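Local coordinates for kinesin-like protein Nod (Drosophila melanogaster, PDB 3DC4) that hydrolyses ATP and binds microtubules, following their plus ends, and is required for the meiotic segregation of chromosomes that have not undergone exchange, at residues R25-E30 / H67-T72; T106-S111 / L309-P314; R130-I135 / V224-K229; V152-I157 / L187-Q192. All blocks are in the same frame, centred on the assembly; numbering follows the deposited sequence.

Contact 1: R25-E30 / H67-T72; sequences RIAVRE and HAFPAT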
loop_
_atom_site.group_PDB
_atom_site.type_symbol
_atom_site.label_atom_id
_atom_site.label_comp_id
_atom_site.label_asym_id
_atom_site.label_seq_id
_atom_site.Cartn_x
_atom_site.Cartn_y
_atom_site.Cartn_z
ATOM N N ARG A 25 1.009 10.675 -2.712
ATOM C CA ARG A 25 2.021 10.440 -3.732
ATOM C C ARG A 25 1.671 9.277 -4.661
ATOM O O ARG A 25 1.031 8.303 -4.251
ATOM C CB ARG A 25 3.372 10.160 -3.059
ATOM C CG ARG A 25 3.843 11.205 -2.054
ATOM C CD ARG A 25 4.074 12.572 -2.685
ATOM N NE ARG A 25 5.268 13.227 -2.142
ATOM C CZ ARG A 25 6.510 12.916 -2.502
ATOM N NH1 ARG A 25 6.712 11.966 -3.408
ATOM N NH2 ARG A 25 7.548 13.541 -1.956
ATOM N N ILE A 26 2.105 9.380 -5.912
ATOM C CA ILE A 26 1.843 8.332 -6.886
ATOM C C ILE A 26 3.124 7.914 -7.599
ATOM O O ILE A 26 3.870 8.746 -8.128
ATOM C CB ILE A 26 0.804 8.791 -7.928
ATOM C CG1 ILE A 26 -0.539 9.024 -7.225
ATOM C CG2 ILE A 26 0.650 7.728 -9.027
ATOM C CD1 ILE A 26 -1.636 9.549 -8.102
ATOM N N ALA A 27 3.375 6.612 -7.594
ATOM C CA ALA A 27 4.553 6.063 -8.234
ATOM C C ALA A 27 4.136 4.951 -9.187
ATOM O O ALA A 27 3.097 4.317 -8.991
ATOM C CB ALA A 27 5.498 5.503 -7.184
ATOM N N VAL A 28 4.945 4.729 -10.217
ATOM C CA VAL A 28 4.698 3.670 -11.181
ATOM C C VAL A 28 5.951 2.819 -11.274
ATOM O O VAL A 28 7.075 3.334 -11.309
ATOM C CB VAL A 28 4.378 4.221 -12.590
ATOM C CG1 VAL A 28 4.137 3.061 -13.557
ATOM C CG2 VAL A 28 3.134 5.101 -12.529
ATOM N N ARG A 29 5.749 1.508 -11.303
ATOM C CA ARG A 29 6.859 0.577 -11.426
ATOM C C ARG A 29 6.604 -0.361 -12.591
ATOM O O ARG A 29 5.595 -1.063 -12.624
ATOM C CB ARG A 29 7.042 -0.253 -10.150
ATOM C CG ARG A 29 8.319 -1.110 -10.186
ATOM C CD ARG A 29 8.518 -1.971 -8.927
ATOM N NE ARG A 29 9.902 -2.455 -8.841
ATOM C CZ ARG A 29 10.381 -3.221 -7.868
ATOM N NH1 ARG A 29 9.582 -3.606 -6.883
ATOM N NH2 ARG A 29 11.661 -3.577 -7.867
ATOM N N GLU A 30 7.527 -0.363 -13.542
ATOM C CA GLU A 30 7.428 -1.216 -14.714
ATOM C C GLU A 30 7.882 -2.619 -14.330
ATOM O O GLU A 30 8.950 -2.785 -13.745
ATOM C CB GLU A 30 8.328 -0.676 -15.831
ATOM C CG GLU A 30 8.439 -1.590 -17.046
ATOM C CD GLU A 30 9.435 -1.068 -18.074
ATOM O OE1 GLU A 30 10.554 -0.697 -17.671
ATOM O OE2 GLU A 30 9.103 -1.038 -19.277
ATOM N N HIS A 67 7.011 9.481 -9.066
ATOM C CA HIS A 67 8.093 8.520 -9.253
ATOM C C HIS A 67 7.773 7.621 -10.435
ATOM O O HIS A 67 6.648 7.158 -10.570
ATOM C CB HIS A 67 8.244 7.628 -8.014
ATOM C CG HIS A 67 8.563 8.373 -6.756
ATOM N ND1 HIS A 67 9.808 8.911 -6.507
ATOM C CD2 HIS A 67 7.800 8.679 -5.679
ATOM C CE1 HIS A 67 9.798 9.516 -5.332
ATOM N NE2 HIS A 67 8.591 9.389 -4.808
ATOM N N ALA A 68 8.754 7.388 -11.298
ATOM C CA ALA A 68 8.570 6.493 -12.438
ATOM C C ALA A 68 9.785 5.566 -12.411
ATOM O O ALA A 68 10.897 5.969 -12.772
ATOM C CB ALA A 68 8.509 7.280 -13.752
ATOM N N PHE A 69 9.562 4.329 -11.967
ATOM C CA PHE A 69 10.620 3.333 -11.832
ATOM C C PHE A 69 10.672 2.309 -12.961
ATOM O O PHE A 69 9.721 1.554 -13.165
ATOM C CB PHE A 69 10.457 2.562 -10.514
ATOM C CG PHE A 69 10.398 3.433 -9.287
ATOM C CD1 PHE A 69 11.496 4.202 -8.905
ATOM C CD2 PHE A 69 9.253 3.458 -8.491
ATOM C CE1 PHE A 69 11.455 4.978 -7.748
ATOM C CE2 PHE A 69 9.205 4.232 -7.328
ATOM C CZ PHE A 69 10.305 4.993 -6.958
ATOM N N PRO A 70 11.788 2.270 -13.709
ATOM C CA PRO A 70 11.906 1.298 -14.802
ATOM C C PRO A 70 12.133 -0.101 -14.228
ATOM O O PRO A 70 12.425 -0.250 -13.037
ATOM C CB PRO A 70 13.106 1.814 -15.595
ATOM C CG PRO A 70 13.950 2.451 -14.541
ATOM C CD PRO A 70 12.931 3.201 -13.709
ATOM N N ALA A 71 12.009 -1.121 -15.072
ATOM C CA ALA A 71 12.183 -2.499 -14.633
ATOM C C ALA A 71 13.543 -2.769 -13.988
ATOM O O ALA A 71 13.713 -3.773 -13.312
ATOM C CB ALA A 71 11.971 -3.441 -15.802
ATOM N N THR A 72 14.505 -1.871 -14.176
ATOM C CA THR A 72 15.837 -2.065 -13.605
ATOM C C THR A 72 16.000 -1.597 -12.159
ATOM O O THR A 72 17.023 -1.864 -11.538
ATOM C CB THR A 72 16.913 -1.356 -14.457
ATOM O OG1 THR A 72 16.535 0.010 -14.664
ATOM C CG2 THR A 72 17.066 -2.052 -15.810
HETATM O O HOH W 1 11.693 -2.422 -11.035
HETATM O O HOH W 2 10.644 -4.265 -12.176
#

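Contact 2: T106-S111 / L309-P314; sequences TGKSYS and LACISP. With MG (magnesium ion), chain B; ADP (adenosine-5'-diphosphate), chain C.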
loop_
_atom_site.group_PDB
_atom_site.type_symbol
_atom_site.label_atom_id
_atom_site.label_comp_id
_atom_site.label_asym_id
_atom_site.label_seq_id
_atom_site.Cartn_x
_atom_site.Cartn_y
_atom_site.Cartn_z
ATOM N N THR A 106 2.108 -8.100 -12.394
ATOM C CA THR A 106 2.940 -6.925 -12.627
ATOM C C THR A 106 3.893 -6.591 -11.479
ATOM O O THR A 106 4.573 -5.565 -11.519
ATOM C CB THR A 106 2.061 -5.698 -12.934
ATOM O OG1 THR A 106 1.130 -5.502 -11.862
ATOM C CG2 THR A 106 1.292 -5.909 -14.240
ATOM N N GLY A 107 3.932 -7.440 -10.456
ATOM C CA GLY A 107 4.843 -7.209 -9.348
ATOM C C GLY A 107 4.306 -6.580 -8.073
ATOM O O GLY A 107 5.094 -6.151 -7.229
ATOM N N LYS A 108 2.989 -6.512 -7.912
ATOM C CA LYS A 108 2.418 -5.920 -6.707
ATOM C C LYS A 108 2.886 -6.642 -5.438
ATOM O O LYS A 108 3.471 -6.021 -4.546
ATOM C CB LYS A 108 0.884 -5.935 -6.784
ATOM C CG LYS A 108 0.307 -5.118 -7.944
ATOM C CD LYS A 108 -1.230 -5.063 -7.929
ATOM C CE LYS A 108 -1.857 -6.445 -8.063
ATOM N NZ LYS A 108 -1.469 -7.147 -9.300
ATOM N N SER A 109 2.648 -7.946 -5.359
ATOM C CA SER A 109 3.041 -8.721 -4.177
ATOM C C SER A 109 4.547 -8.693 -3.969
ATOM O O SER A 109 5.029 -8.579 -2.841
ATOM C CB SER A 109 2.561 -10.164 -4.319
ATOM O OG SER A 109 1.152 -10.190 -4.347
ATOM N N TYR A 110 5.283 -8.797 -5.068
ATOM C CA TYR A 110 6.737 -8.750 -5.026
ATOM C C TYR A 110 7.204 -7.426 -4.414
ATOM O O TYR A 110 8.026 -7.420 -3.496
ATOM C CB TYR A 110 7.300 -8.890 -6.450
ATOM C CG TYR A 110 8.795 -8.681 -6.550
ATOM C CD1 TYR A 110 9.684 -9.724 -6.289
ATOM C CD2 TYR A 110 9.324 -7.435 -6.892
ATOM C CE1 TYR A 110 11.060 -9.533 -6.375
ATOM C CE2 TYR A 110 10.699 -7.233 -6.970
ATOM C CZ TYR A 110 11.560 -8.288 -6.714
ATOM O OH TYR A 110 12.916 -8.105 -6.798
ATOM N N SER A 111 6.658 -6.316 -4.908
ATOM C CA SER A 111 7.033 -4.975 -4.439
ATOM C C SER A 111 6.687 -4.714 -2.975
ATOM O O SER A 111 7.478 -4.133 -2.233
ATOM C CB SER A 111 6.356 -3.904 -5.311
ATOM O OG SER A 111 6.823 -3.963 -6.646
ATOM N N LEU A 309 1.215 2.845 -5.674
ATOM C CA LEU A 309 2.267 2.223 -6.466
ATOM C C LEU A 309 1.562 1.485 -7.585
ATOM O O LEU A 309 0.969 0.420 -7.367
ATOM C CB LEU A 309 3.107 1.235 -5.649
ATOM C CG LEU A 309 4.205 0.503 -6.443
ATOM C CD1 LEU A 309 5.187 1.511 -7.043
ATOM C CD2 LEU A 309 4.963 -0.450 -5.511
ATOM N N ALA A 310 1.593 2.076 -8.775
ATOM C CA ALA A 310 0.976 1.480 -9.959
ATOM C C ALA A 310 1.991 0.547 -10.576
ATOM O O ALA A 310 3.081 0.967 -10.940
ATOM C CB ALA A 310 0.617 2.564 -10.972
ATOM N N CYS A 311 1.642 -0.722 -10.676
ATOM C CA CYS A 311 2.538 -1.689 -11.278
ATOM C C CYS A 311 1.982 -1.954 -12.667
ATOM O O CYS A 311 0.788 -2.219 -12.808
ATOM C CB CYS A 311 2.548 -2.981 -10.458
ATOM S SG CYS A 311 3.315 -2.779 -8.771
ATOM N N ILE A 312 2.846 -1.892 -13.677
ATOM C CA ILE A 312 2.427 -2.092 -15.064
ATOM C C ILE A 312 3.296 -3.054 -15.851
ATOM O O ILE A 312 4.499 -3.171 -15.624
ATOM C CB ILE A 312 2.426 -0.761 -15.833
ATOM C CG1 ILE A 312 3.836 -0.156 -15.831
ATOM C CG2 ILE A 312 1.425 0.203 -15.202
ATOM C CD1 ILE A 312 3.967 1.138 -16.626
ATOM N N SER A 313 2.653 -3.731 -16.790
ATOM C CA SER A 313 3.319 -4.674 -17.661
ATOM C C SER A 313 3.958 -3.914 -18.823
ATOM O O SER A 313 3.414 -2.918 -19.300
ATOM C CB SER A 313 2.297 -5.667 -18.211
ATOM O OG SER A 313 2.902 -6.521 -19.155
ATOM N N PRO A 314 5.146 -4.346 -19.258
ATOM C CA PRO A 314 5.832 -3.690 -20.375
ATOM C C PRO A 314 5.428 -4.357 -21.688
ATOM O O PRO A 314 5.885 -3.970 -22.764
ATOM C CB PRO A 314 7.296 -3.934 -20.054
ATOM C CG PRO A 314 7.251 -5.317 -19.476
ATOM C CD PRO A 314 6.078 -5.222 -18.525
HETATM MG MG MG B . -0.249 -10.661 -5.905
HETATM P PB ADP C . 1.286 -9.619 -8.815
HETATM O O1B ADP C . 1.026 -8.221 -9.204
HETATM O O2B ADP C . 1.317 -9.710 -7.251
HETATM O O3B ADP C . 0.037 -10.529 -9.475
HETATM P PA ADP C . 3.801 -10.675 -8.416
HETATM O O1A ADP C . 4.105 -9.648 -7.440
HETATM O O2A ADP C . 3.209 -11.969 -7.721
HETATM O O3A ADP C . 2.705 -10.065 -9.484
HETATM O "O5'" ADP C . 5.118 -11.005 -9.262
HETATM C "C5'" ADP C . 4.840 -12.045 -10.208
HETATM C "C4'" ADP C . 6.151 -12.767 -10.532
HETATM O "O4'" ADP C . 7.106 -11.854 -11.129
HETATM C "C3'" ADP C . 6.820 -13.328 -9.220
HETATM O "O3'" ADP C . 7.763 -14.349 -9.513
HETATM C "C2'" ADP C . 7.762 -12.094 -8.904
HETATM O "O2'" ADP C . 8.895 -12.506 -8.124
HETATM C "C1'" ADP C . 8.272 -11.677 -10.309
HETATM N N9 ADP C . 8.653 -10.265 -10.322
HETATM C C8 ADP C . 7.797 -9.191 -10.400
HETATM N N7 ADP C . 8.455 -8.063 -10.248
HETATM C C5 ADP C . 9.785 -8.339 -10.272
HETATM C C6 ADP C . 10.974 -7.576 -10.146
HETATM N N6 ADP C . 10.922 -6.194 -10.163
HETATM N N1 ADP C . 12.160 -8.222 -10.043
HETATM C C2 ADP C . 12.240 -9.551 -10.163
HETATM N N3 ADP C . 11.155 -10.313 -10.254
HETATM C C4 ADP C . 9.930 -9.769 -10.262
HETATM O O HOH W 3 -1.395 -11.566 -7.759
HETATM O O HOH W 4 1.193 -12.539 -6.489
HETATM O O HOH W 5 -1.471 -11.938 -4.397
HETATM O O HOH W 6 -1.275 -8.573 -5.799
#

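Contact 3: R130-I135 / V224-K229; sequences RALGDI and VTIHVK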
loop_
_atom_site.group_PDB
_atom_site.type_symbol
_atom_site.label_atom_id
_atom_site.label_comp_id
_atom_site.label_asym_id
_atom_site.label_seq_id
_atom_site.Cartn_x
_atom_site.Cartn_y
_atom_site.Cartn_z
ATOM N N ARG A 130 11.428 -4.504 4.798
ATOM C CA ARG A 130 12.369 -3.392 4.872
ATOM C C ARG A 130 11.859 -2.314 5.812
ATOM O O ARG A 130 12.621 -1.749 6.603
ATOM C CB ARG A 130 12.615 -2.799 3.484
ATOM C CG ARG A 130 13.235 -3.787 2.509
ATOM C CD ARG A 130 13.486 -3.174 1.146
ATOM N NE ARG A 130 13.999 -4.190 0.238
ATOM C CZ ARG A 130 15.282 -4.520 0.133
ATOM N NH1 ARG A 130 16.190 -3.895 0.872
ATOM N NH2 ARG A 130 15.655 -5.504 -0.679
ATOM N N ALA A 131 10.566 -2.030 5.730
ATOM C CA ALA A 131 9.965 -1.018 6.586
ATOM C C ALA A 131 10.069 -1.433 8.047
ATOM O O ALA A 131 10.475 -0.646 8.896
ATOM C CB ALA A 131 8.517 -0.823 6.217
ATOM N N LEU A 132 9.697 -2.674 8.338
ATOM C CA LEU A 132 9.747 -3.164 9.710
ATOM C C LEU A 132 11.167 -3.052 10.259
ATOM O O LEU A 132 11.370 -2.692 11.421
ATOM C CB LEU A 132 9.266 -4.616 9.771
ATOM C CG LEU A 132 9.240 -5.242 11.172
ATOM C CD1 LEU A 132 8.257 -4.474 12.060
ATOM C CD2 LEU A 132 8.817 -6.707 11.062
ATOM N N GLY A 133 12.149 -3.357 9.414
ATOM C CA GLY A 133 13.537 -3.265 9.830
ATOM C C GLY A 133 13.904 -1.863 10.289
ATOM O O GLY A 133 14.491 -1.703 11.354
ATOM N N ASP A 134 13.555 -0.850 9.497
ATOM C CA ASP A 134 13.866 0.533 9.857
ATOM C C ASP A 134 13.043 1.034 11.042
ATOM O O ASP A 134 13.479 1.917 11.780
ATOM C CB ASP A 134 13.671 1.460 8.647
ATOM C CG ASP A 134 14.785 1.316 7.613
ATOM O OD1 ASP A 134 15.971 1.386 8.006
ATOM O OD2 ASP A 134 14.482 1.139 6.411
ATOM N N ILE A 135 11.850 0.475 11.216
ATOM C CA ILE A 135 10.991 0.853 12.329
ATOM C C ILE A 135 11.644 0.383 13.627
ATOM O O ILE A 135 11.766 1.153 14.581
ATOM C CB ILE A 135 9.597 0.216 12.189
ATOM C CG1 ILE A 135 8.840 0.895 11.041
ATOM C CG2 ILE A 135 8.813 0.346 13.496
ATOM C CD1 ILE A 135 7.549 0.203 10.674
ATOM N N VAL A 224 -1.736 -5.711 5.075
ATOM C CA VAL A 224 -0.908 -6.039 6.225
ATOM C C VAL A 224 -0.540 -4.699 6.835
ATOM O O VAL A 224 0.014 -3.822 6.168
ATOM C CB VAL A 224 0.367 -6.806 5.822
ATOM C CG1 VAL A 224 1.235 -7.041 7.042
ATOM C CG2 VAL A 224 -0.009 -8.134 5.195
ATOM N N THR A 225 -0.874 -4.534 8.103
ATOM C CA THR A 225 -0.603 -3.287 8.785
ATOM C C THR A 225 0.373 -3.426 9.931
ATOM O O THR A 225 0.219 -4.289 10.799
ATOM C CB THR A 225 -1.904 -2.672 9.328
ATOM O OG1 THR A 225 -2.756 -2.340 8.230
ATOM C CG2 THR A 225 -1.616 -1.419 10.144
ATOM N N ILE A 226 1.390 -2.573 9.901
ATOM C CA ILE A 226 2.380 -2.525 10.958
ATOM C C ILE A 226 1.858 -1.443 11.893
ATOM O O ILE A 226 1.717 -0.284 11.496
ATOM C CB ILE A 226 3.762 -2.124 10.413
ATOM C CG1 ILE A 226 4.317 -3.257 9.548
ATOM C CG2 ILE A 226 4.709 -1.801 11.563
ATOM C CD1 ILE A 226 5.700 -2.970 8.959
ATOM N N HIS A 227 1.543 -1.840 13.123
ATOM C CA HIS A 227 1.019 -0.924 14.128
ATOM C C HIS A 227 2.101 -0.503 15.108
ATOM O O HIS A 227 2.848 -1.336 15.626
ATOM C CB HIS A 227 -0.108 -1.590 14.924
ATOM C CG HIS A 227 -1.275 -2.030 14.095
ATOM N ND1 HIS A 227 -2.441 -1.299 14.005
ATOM C CD2 HIS A 227 -1.464 -3.135 13.333
ATOM C CE1 HIS A 227 -3.298 -1.936 13.225
ATOM N NE2 HIS A 227 -2.731 -3.053 12.805
ATOM N N VAL A 228 2.175 0.799 15.350
ATOM C CA VAL A 228 3.124 1.388 16.285
ATOM C C VAL A 228 2.241 1.939 17.398
ATOM O O VAL A 228 1.499 2.905 17.195
ATOM C CB VAL A 228 3.916 2.528 15.607
ATOM C CG1 VAL A 228 4.797 3.240 16.618
ATOM C CG2 VAL A 228 4.780 1.950 14.485
ATOM N N LYS A 229 2.312 1.307 18.567
ATOM C CA LYS A 229 1.485 1.692 19.705
ATOM C C LYS A 229 2.231 2.145 20.953
ATOM O O LYS A 229 3.228 1.545 21.349
ATOM C CB LYS A 229 0.570 0.523 20.093
ATOM C CG LYS A 229 -0.507 0.167 19.078
ATOM C CD LYS A 229 -1.468 -0.863 19.667
ATOM C CE LYS A 229 -2.701 -1.060 18.794
ATOM N NZ LYS A 229 -3.619 -2.063 19.398
#

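Contact 4: V152-I157 / L187-Q192; sequences VYASFI and LPLHSQ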
loop_
_atom_site.group_PDB
_atom_site.type_symbol
_atom_site.label_atom_id
_atom_site.label_comp_id
_atom_site.label_asym_id
_atom_site.label_seq_id
_atom_site.Cartn_x
_atom_site.Cartn_y
_atom_site.Cartn_z
ATOM N N VAL A 152 5.315 -2.763 18.799
ATOM C CA VAL A 152 4.967 -2.981 17.401
ATOM C C VAL A 152 4.126 -4.237 17.197
ATOM O O VAL A 152 4.354 -5.264 17.836
ATOM C CB VAL A 152 6.246 -3.095 16.545
ATOM C CG1 VAL A 152 5.895 -3.062 15.063
ATOM C CG2 VAL A 152 7.201 -1.978 16.904
ATOM N N TYR A 153 3.147 -4.142 16.303
ATOM C CA TYR A 153 2.265 -5.263 16.011
ATOM C C TYR A 153 1.971 -5.321 14.523
ATOM O O TYR A 153 2.303 -4.401 13.775
ATOM C CB TYR A 153 0.935 -5.119 16.760
ATOM C CG TYR A 153 1.060 -4.931 18.255
ATOM C CD1 TYR A 153 1.376 -3.684 18.801
ATOM C CD2 TYR A 153 0.871 -6.004 19.123
ATOM C CE1 TYR A 153 1.501 -3.511 20.179
ATOM C CE2 TYR A 153 0.996 -5.846 20.498
ATOM C CZ TYR A 153 1.311 -4.599 21.021
ATOM O OH TYR A 153 1.452 -4.454 22.384
ATOM N N ALA A 154 1.343 -6.410 14.102
ATOM C CA ALA A 154 0.972 -6.581 12.708
ATOM C C ALA A 154 -0.414 -7.207 12.645
ATOM O O ALA A 154 -0.750 -8.066 13.458
ATOM C CB ALA A 154 1.980 -7.481 11.996
ATOM N N SER A 155 -1.225 -6.740 11.700
ATOM C CA SER A 155 -2.549 -7.291 11.465
ATOM C C SER A 155 -2.549 -7.683 9.993
ATOM O O SER A 155 -1.805 -7.107 9.197
ATOM C CB SER A 155 -3.658 -6.273 11.777
ATOM O OG SER A 155 -3.548 -5.070 11.039
ATOM N N PHE A 156 -3.338 -8.694 9.643
ATOM C CA PHE A 156 -3.420 -9.171 8.262
ATOM C C PHE A 156 -4.892 -9.358 7.927
ATOM O O PHE A 156 -5.548 -10.284 8.408
ATOM C CB PHE A 156 -2.677 -10.507 8.108
ATOM C CG PHE A 156 -2.323 -10.870 6.679
ATOM C CD1 PHE A 156 -3.090 -10.420 5.607
ATOM C CD2 PHE A 156 -1.234 -11.701 6.414
ATOM C CE1 PHE A 156 -2.783 -10.791 4.291
ATOM C CE2 PHE A 156 -0.917 -12.080 5.105
ATOM C CZ PHE A 156 -1.698 -11.621 4.040
ATOM N N ILE A 157 -5.406 -8.461 7.096
ATOM C CA ILE A 157 -6.798 -8.500 6.689
ATOM C C ILE A 157 -6.909 -8.774 5.195
ATOM O O ILE A 157 -6.104 -8.286 4.394
ATOM C CB ILE A 157 -7.480 -7.154 7.008
ATOM C CG1 ILE A 157 -7.556 -6.964 8.524
ATOM C CG2 ILE A 157 -8.870 -7.098 6.389
ATOM C CD1 ILE A 157 -7.958 -5.574 8.940
ATOM N N LEU A 187 -0.843 -9.079 16.096
ATOM C CA LEU A 187 0.148 -9.954 16.719
ATOM C C LEU A 187 1.450 -9.196 16.946
ATOM O O LEU A 187 1.867 -8.390 16.116
ATOM C CB LEU A 187 0.398 -11.195 15.848
ATOM C CG LEU A 187 -0.812 -12.095 15.576
ATOM C CD1 LEU A 187 -0.398 -13.262 14.682
ATOM C CD2 LEU A 187 -1.376 -12.614 16.896
ATOM N N PRO A 188 2.107 -9.442 18.088
ATOM C CA PRO A 188 3.371 -8.795 18.460
ATOM C C PRO A 188 4.499 -8.967 17.442
ATOM O O PRO A 188 4.612 -10.007 16.799
ATOM C CB PRO A 188 3.713 -9.461 19.795
ATOM C CG PRO A 188 2.363 -9.759 20.368
ATOM C CD PRO A 188 1.636 -10.318 19.178
ATOM N N LEU A 189 5.327 -7.939 17.298
ATOM C CA LEU A 189 6.469 -8.000 16.393
ATOM C C LEU A 189 7.711 -7.538 17.137
ATOM O O LEU A 189 7.759 -6.421 17.655
ATOM C CB LEU A 189 6.259 -7.112 15.164
ATOM C CG LEU A 189 5.197 -7.558 14.155
ATOM C CD1 LEU A 189 5.288 -6.673 12.919
ATOM C CD2 LEU A 189 5.415 -9.019 13.780
ATOM N N HIS A 190 8.712 -8.409 17.196
ATOM C CA HIS A 190 9.965 -8.094 17.874
ATOM C C HIS A 190 11.151 -8.309 16.942
ATOM O O HIS A 190 12.258 -7.854 17.225
ATOM C CB HIS A 190 10.119 -8.972 19.122
ATOM C CG HIS A 190 9.083 -8.714 20.172
ATOM N ND1 HIS A 190 9.082 -7.581 20.956
ATOM C CD2 HIS A 190 8.002 -9.434 20.552
ATOM C CE1 HIS A 190 8.045 -7.614 21.773
ATOM N NE2 HIS A 190 7.372 -8.728 21.548
ATOM N N SER A 191 10.909 -9.000 15.831
ATOM C CA SER A 191 11.959 -9.284 14.858
ATOM C C SER A 191 11.358 -9.743 13.532
ATOM O O SER A 191 10.158 -9.990 13.436
ATOM C CB SER A 191 12.875 -10.384 15.384
ATOM O OG SER A 191 12.180 -11.619 15.414
ATOM N N GLN A 192 12.206 -9.877 12.518
ATOM C CA GLN A 192 11.764 -10.315 11.201
ATOM C C GLN A 192 11.100 -11.681 11.267
ATOM O O GLN A 192 10.176 -11.973 10.505
ATOM C CB GLN A 192 12.951 -10.373 10.235
ATOM C CG GLN A 192 13.504 -9.013 9.818
ATOM C CD GLN A 192 12.498 -8.192 9.026
ATOM O OE1 GLN A 192 11.851 -8.695 8.108
ATOM N NE2 GLN A 192 12.371 -6.921 9.372
HETATM O O HOH W 7 7.326 -4.564 19.717
#

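Contact 1: R25-E30 / H67-T72
Phe69 N donates to Val28 O at 2.8 Å, and Glu30 N to Phe69 O at 2.9 Å. Val28 N reaches His67 O at 3.0 Å, and the bond from His67 N to Ile26 O is weak. This is a parallel pairing in the central sheet of the kinesin motor domain, strand 67-69 lying beside strand 23-30, whose other neighbour is strand 305-312.

Apolar contact gathers on the face carrying Ala27, His67 and Phe69: Ala27 CB touches His67 CB at 3.6 Å and Phe69 CE2 at 3.9 Å.

At the end of strand 23-30 polar side chains take over. Glu30 CG stands anti to the backbone N (chi1 173°), and OE1 accepts Ala71 N through its anti lone pair at 3.0 Å, while OE2 bonds Ser43. An alanine in place of Glu30 would probably leave Ala71 N and the Ser43 hydroxyl without their carboxylate partners and the loop at Pro70 and Ala71 less firmly held. Arg29, which touches ADP, bonds Gln75 and, through NE, a water shared with Pro70 O.

Contact 2: T106-S111 / L309-P314
The backbones of 106-111 and 309-314 come nearest at Thr106 and Cys311, whose CA atoms are 5.4 Å apart, where the nucleotide-binding loop passes beside the end of strand 305-312. Thr106 makes contact with both branches: OG1 meets Cys311 CB at 3.2 Å on the strand, and CG2 lies 3.6 Å from Ser313 N just after it. OG1 sits between the backbone N and the carbonyl carbon (chi1 56°) and bonds Gln103 O within the same loop. Cys311 SG lies by the start of the helix, 3.8 Å from Lys108 N and in contact with Lys108 CG. Farther along, Ser111 CB rests on Leu309 CD2, while Ser111 OG and N reach Gly107 O from opposite faces of its plane.

Away from the strand, the segment forms part of a Walker A P-loop holding ADP. Lys108 NZ bonds O1B at 2.7 Å, the amides of Ser109 and Tyr110 bind O2B and O1A, and Ser109 OG ligates magnesium at 2.1 Å. The Tyr110 ring lies over adenine. Phosphate charge is thus met by N-H groups, a lysine and the metal, whereas the side facing the strand meets mainly carbon and sulfur.

Contact 3: R130-I135 / V224-K229
Ile135 and Ile226 reach toward each other tip to tip between helix 127-141 and strand 220-229. This is helix-on-sheet packing of the alpha/beta kinesin motor domain: the two segments run in nearly the same direction, 7° apart, with their axes 10.4 Å from each other.

The tight part centres on Ile226. Its CG2 meets Ile135 CD1 at 3.6 Å, while its CD1 lies between Leu132 CB, at 4.0 Å, and Ile135 CD1, at 4.1 Å. In Ile226, CG1 stands anti to the carbonyl carbon (chi1 -69°), and the extended second torsion (chi2 -180°) then carries CD1 to the helix. Val152, on the adjoining strand 151-160, also touches Ile226.

Packing is looser at the margins. Ala131 CB is 4.5 Å from Ile226 CD1, and its methyl also touches Met237 of strand 234-241 and Tyr79 of helix 75-82. The helix face turned from this strand is polar and partly exposed: Asp134 bonds the hydroxyl of Tyr79, and Arg130 NE bonds Leu125 O. On the strand, His227 points away from the helix, and its ring nitrogens bond Ser155 and His234. Toward the end of the strand only a light touch remains, with Ile135 CG2 and Val228 CG2 4.5 Å apart.

Contact 4: V152-I157 / L187-Q192
Leu187 N donates to Ala154 O at 2.8 Å, and Ala154 N returns a bond to Leu187 O at 2.9 Å, making an antiparallel hydrogen-bonded pair whose side chains share a face of the sheet. Next to it, Tyr153 and Pro188 form the non-hydrogen-bonded pair; proline has no amide hydrogen to give, and none is called for at this position. Leu189 N bonds Val152 O at 2.9 Å, and a water carries the link on from Val152 N to Leu189 O. In this way the short strand 187-188 joins strand 151-160 of the central motor-domain sheet.

The side chains of Tyr153 and Pro188 diverge from the pairing yet cross obliquely, CE2 of the ring touching CG of the proline at 4.1 Å. Leu189 turns inward instead: its CG is anti to the carbonyl carbon (chi1 -70°), and the extended second torsion (chi2 -171°) carries CD1 to Ala154 CB at 3.5 Å. Its CB meets Val152 CG1 at 4.1 Å, these two side chains crossing at about a right angle. Leu132 and Phe136 of helix 127-141 also touch Leu189. An alanine in place of Leu189 would probably open a gap beside Ala154 CB and loosen the fit against Leu132.

The polar backbone atoms of the pairing are matched by one another and, at Val152 N and Leu189 O, by a shared water, while the apolar branches of Val152 and Leu189 face helix 127-141.

All four contacts reach the same mixed sheet of the motor domain. Contacts 1 and 2 have centres about 9 Å apart and meet through neighbouring strands 23-30 and 305-312, joined by probable backbone bonds between Ala27, Arg29 and Ala310. Contacts 3 and 4, centres about 8 Å apart, meet likewise through strands 220-229 and 151-160. Contacts 1 and 4, centres about 28 Å apart, lie on opposite sides of the chain's centre. Along the chain contact 1 closes first; contact 2 then spans a long loop enclosing contact 3, which in turn encloses contact 4. Contacts 1 and 2 thus contribute residues to the nucleotide pocket, while contacts 3 and 4 build a distant part of the same sheet.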